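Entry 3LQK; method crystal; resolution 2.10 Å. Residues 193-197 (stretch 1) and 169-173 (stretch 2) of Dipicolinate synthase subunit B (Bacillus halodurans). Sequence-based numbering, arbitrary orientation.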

ATOM      1  N   LEU A 193     -11.428   9.959 -18.447  1.00 13.04           N
ATOM      2  CA  LEU A 193     -12.422  10.488 -17.519  1.00 14.18           C
ATOM      3  C   LEU A 193     -13.496  11.143 -18.363  1.00 15.96           C
ATOM      4  O   LEU A 193     -13.200  12.070 -19.144  1.00 15.47           O
ATOM      5  CB  LEU A 193     -11.811  11.531 -16.612  1.00 14.45           C
ATOM      6  CG  LEU A 193     -11.264  11.081 -15.265  1.00 18.05           C
ATOM      7  CD1 LEU A 193     -10.515   9.811 -15.347  1.00 21.17           C
ATOM      8  CD2 LEU A 193     -10.468  12.153 -14.509  1.00 14.93           C
ATOM      9  N   ILE A 194     -14.715  10.649 -18.252  1.00 17.19           N
ATOM     10  CA  ILE A 194     -15.833  11.251 -18.965  1.00 19.51           C
ATOM     11  C   ILE A 194     -16.992  11.671 -18.018  1.00 22.19           C
ATOM     12  O   ILE A 194     -16.952  11.396 -16.801  1.00 21.91           O
ATOM     13  CB  ILE A 194     -16.299  10.315 -20.110  1.00 19.14           C
ATOM     14  CG1 ILE A 194     -16.605   8.869 -19.619  1.00 17.41           C
ATOM     15  CG2 ILE A 194     -15.228  10.292 -21.246  1.00 18.85           C
ATOM     16  CD1 ILE A 194     -17.748   8.735 -18.713  1.00 14.02           C
ATOM     17  N   GLU A 195     -18.002  12.350 -18.570  1.00 25.35           N
ATOM     18  CA  GLU A 195     -19.208  12.739 -17.813  1.00 29.25           C
ATOM     19  C   GLU A 195     -20.285  11.735 -18.143  1.00 30.98           C
ATOM     20  O   GLU A 195     -20.676  11.589 -19.307  1.00 31.35           O
ATOM     21  CB  GLU A 195     -19.718  14.140 -18.182  1.00 29.69           C
ATOM     22  CG  GLU A 195     -18.741  15.287 -17.884  1.00 34.20           C
ATOM     23  CD  GLU A 195     -18.691  15.768 -16.402  1.00 38.44           C
ATOM     24  OE1 GLU A 195     -18.240  14.972 -15.540  1.00 39.34           O
ATOM     25  OE2 GLU A 195     -19.025  16.973 -16.131  1.00 39.86           O
ATOM     26  N   LYS A 196     -20.680  10.960 -17.156  1.00 34.33           N
ATOM     27  CA  LYS A 196     -21.654   9.914 -17.365  1.00 36.10           C
ATOM     28  C   LYS A 196     -23.069  10.453 -17.554  1.00 38.59           C
ATOM     29  O   LYS A 196     -23.535  11.280 -16.794  1.00 40.25           O
ATOM     30  CB  LYS A 196     -21.571   8.898 -16.247  1.00 36.57           C
ATOM     31  CG  LYS A 196     -20.509   7.854 -16.463  1.00 33.52           C
ATOM     32  CD  LYS A 196     -20.897   6.865 -17.536  1.00 30.28           C
ATOM     33  CE  LYS A 196     -22.060   6.080 -17.082  1.00 28.77           C
ATOM     34  NZ  LYS A 196     -22.408   4.915 -17.855  1.00 26.38           N
ATOM     35  N   PHE A 197     -23.734  10.005 -18.613  1.00 40.41           N
ATOM     36  CA  PHE A 197     -25.041  10.533 -19.003  1.00 40.89           C
ATOM     37  C   PHE A 197     -25.149  12.038 -18.829  1.00 41.24           C
ATOM     38  O   PHE A 197     -25.498  12.743 -19.761  1.00 41.18           O
ATOM     39  CB  PHE A 197     -26.168   9.857 -18.230  1.00 41.06           C
TER
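Stretch 2, residues 169-173: LVARM

Two long cationic side chains, reaching in opposite senses across the gap, hold this contact together, and each ends on a backbone carbonyl of the other stretch rather than on an acid. Lys196 NZ donates to Ala171 O at 3.1 Å, and Arg172 NH1 donates to Glu195 O at 3.2 Å with an N-H...O angle of 141°. The one carboxylate available, that of Glu195, takes no part; its CA-to-CB bond points away, and its nearest side-chain atom, Glu195 CB, stays 5.3 Å from Arg172 NH1.

The backbones stay well apart. The two chains cross steeply rather than running side by side. The nearest CA atoms are Lys196 CA and Arg172 CA, 6.9 Å from each other, and no hydrogen bond joins main chain to main chain. Stretch 2 enters as a strand, Leu169 to Ala171, and leaves it at Arg172, with Met173, a selenomethionine, already in a 3-10 turn. The phi/psi values of stretch 2 are extended through the strand, as at Val170 (-138/137). Stretch 1 is also largely extended, with Lys196 at -73/129, but it forms no regular strand.

Lys196 starts sideways and needs its length to get across. Three successive m torsions followed by a t bend the chain so that its end comes nearer to stretch 2. On the way Lys196 CG lies 3.4 Å from Val170 O, and Lys196 CD packs 4.1 Å from Arg172 N, so the aliphatic part passes close over the backbone of stretch 2 before the amine reaches Ala171 O. Lys196 NZ also lies 3.9 Å from Val170 CG1, which sets a methyl group close beside the charge. Ala171 contributes its carbonyl, and its CA-to-CB bond points away.

Arg172 comes the other way. Its CA-to-CB bond points toward stretch 1, and chi1 and chi2 are both t, so the chain begins straight before an m at chi3 turns it. The guanidinium is then used on two sides: Ile194 CB lies over one face, 3.8 Å from Arg172 NH1, while Glu195 O sits at the edge, near the plane, where an N-H can point to it. Arg172 NE is occupied too, donating to water 1 at 2.7 Å; the same water accepts a weak hydrogen bond from Phe197 N at 3.4 Å, carrying the link from Glu195 to Phe197, two residues on.

The rule to read here is economical. About 257 Å² is buried in all, and Lys196 and Arg172 give the largest shares. Extended segments without paired backbones can still be tied together when each supplies a long side chain and a carbonyl to receive the other's.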

ATOM      1  N   LEU A 169     -18.302   5.194  -9.443  1.00 12.42           N
ATOM      2  CA  LEU A 169     -17.824   5.342 -10.814  1.00 11.84           C
ATOM      3  C   LEU A 169     -18.349   4.199 -11.659  1.00 12.25           C
ATOM      4  O   LEU A 169     -18.336   3.075 -11.174  1.00 12.58           O
ATOM      5  CB  LEU A 169     -16.294   5.353 -10.859  1.00 12.95           C
ATOM      6  CG  LEU A 169     -15.570   6.518 -10.183  1.00 12.05           C
ATOM      7  CD1 LEU A 169     -14.015   6.346 -10.289  1.00 12.72           C
ATOM      8  CD2 LEU A 169     -16.060   7.841 -10.813  1.00 12.29           C
ATOM      9  N   VAL A 170     -18.790   4.504 -12.898  1.00 10.65           N
ATOM     10  CA  VAL A 170     -19.268   3.535 -13.880  1.00 11.67           C
ATOM     11  C   VAL A 170     -18.714   3.905 -15.274  1.00 11.63           C
ATOM     12  O   VAL A 170     -18.658   5.101 -15.638  1.00 11.02           O
ATOM     13  CB  VAL A 170     -20.809   3.505 -13.935  1.00 13.85           C
ATOM     14  CG1 VAL A 170     -21.381   2.442 -14.984  1.00 15.14           C
ATOM     15  CG2 VAL A 170     -21.395   3.225 -12.491  1.00 13.63           C
ATOM     16  N   ALA A 171     -18.272   2.893 -16.002  1.00 10.64           N
ATOM     17  CA  ALA A 171     -17.746   3.046 -17.361  1.00 11.15           C
ATOM     18  C   ALA A 171     -18.865   3.372 -18.354  1.00 11.10           C
ATOM     19  O   ALA A 171     -20.005   2.986 -18.165  1.00 11.43           O
ATOM     20  CB  ALA A 171     -16.985   1.739 -17.828  1.00  8.39           C
ATOM     21  N   ARG A 172     -18.501   4.079 -19.412  1.00 10.97           N
ATOM     22  CA  ARG A 172     -19.300   4.233 -20.581  1.00 12.17           C
ATOM     23  C   ARG A 172     -19.055   3.037 -21.445  1.00 12.06           C
ATOM     24  O   ARG A 172     -18.062   2.992 -22.195  1.00 11.26           O
ATOM     25  CB  ARG A 172     -18.882   5.489 -21.360  1.00 13.77           C
ATOM     26  CG  ARG A 172     -19.806   5.828 -22.531  1.00 17.94           C
ATOM     27  CD  ARG A 172     -19.312   7.082 -23.247  1.00 23.21           C
ATOM     28  NE  ARG A 172     -19.596   8.331 -22.510  1.00 28.36           N
ATOM     29  CZ  ARG A 172     -19.082   9.534 -22.828  1.00 32.82           C
ATOM     30  NH1 ARG A 172     -19.441  10.624 -22.139  1.00 35.64           N
ATOM     31  NH2 ARG A 172     -18.216   9.659 -23.841  1.00 32.65           N
HETATM   32  N   MSE A 173     -19.996   2.106 -21.393  1.00 10.76           N
HETATM   33  CA  MSE A 173     -19.806   0.819 -22.051  1.00 13.34           C
HETATM   34  C   MSE A 173     -19.744   0.943 -23.563  1.00 12.95           C
HETATM   35  O   MSE A 173     -19.100   0.111 -24.213  1.00 12.83           O
HETATM   36  CB  MSE A 173     -20.924  -0.147 -21.675  1.00 13.34           C
HETATM   37  CG  MSE A 173     -20.920  -0.577 -20.162  1.00 16.57           C
HETATM   38 SE   MSE A 173     -19.100  -1.160 -19.590  0.75 15.50          SE
HETATM   39  CE  MSE A 173     -19.558  -1.385 -17.725  1.00 16.18           C
TER
HETATM   40  O   HOH W   1     -21.821   8.429 -20.905  1.00 27.91           O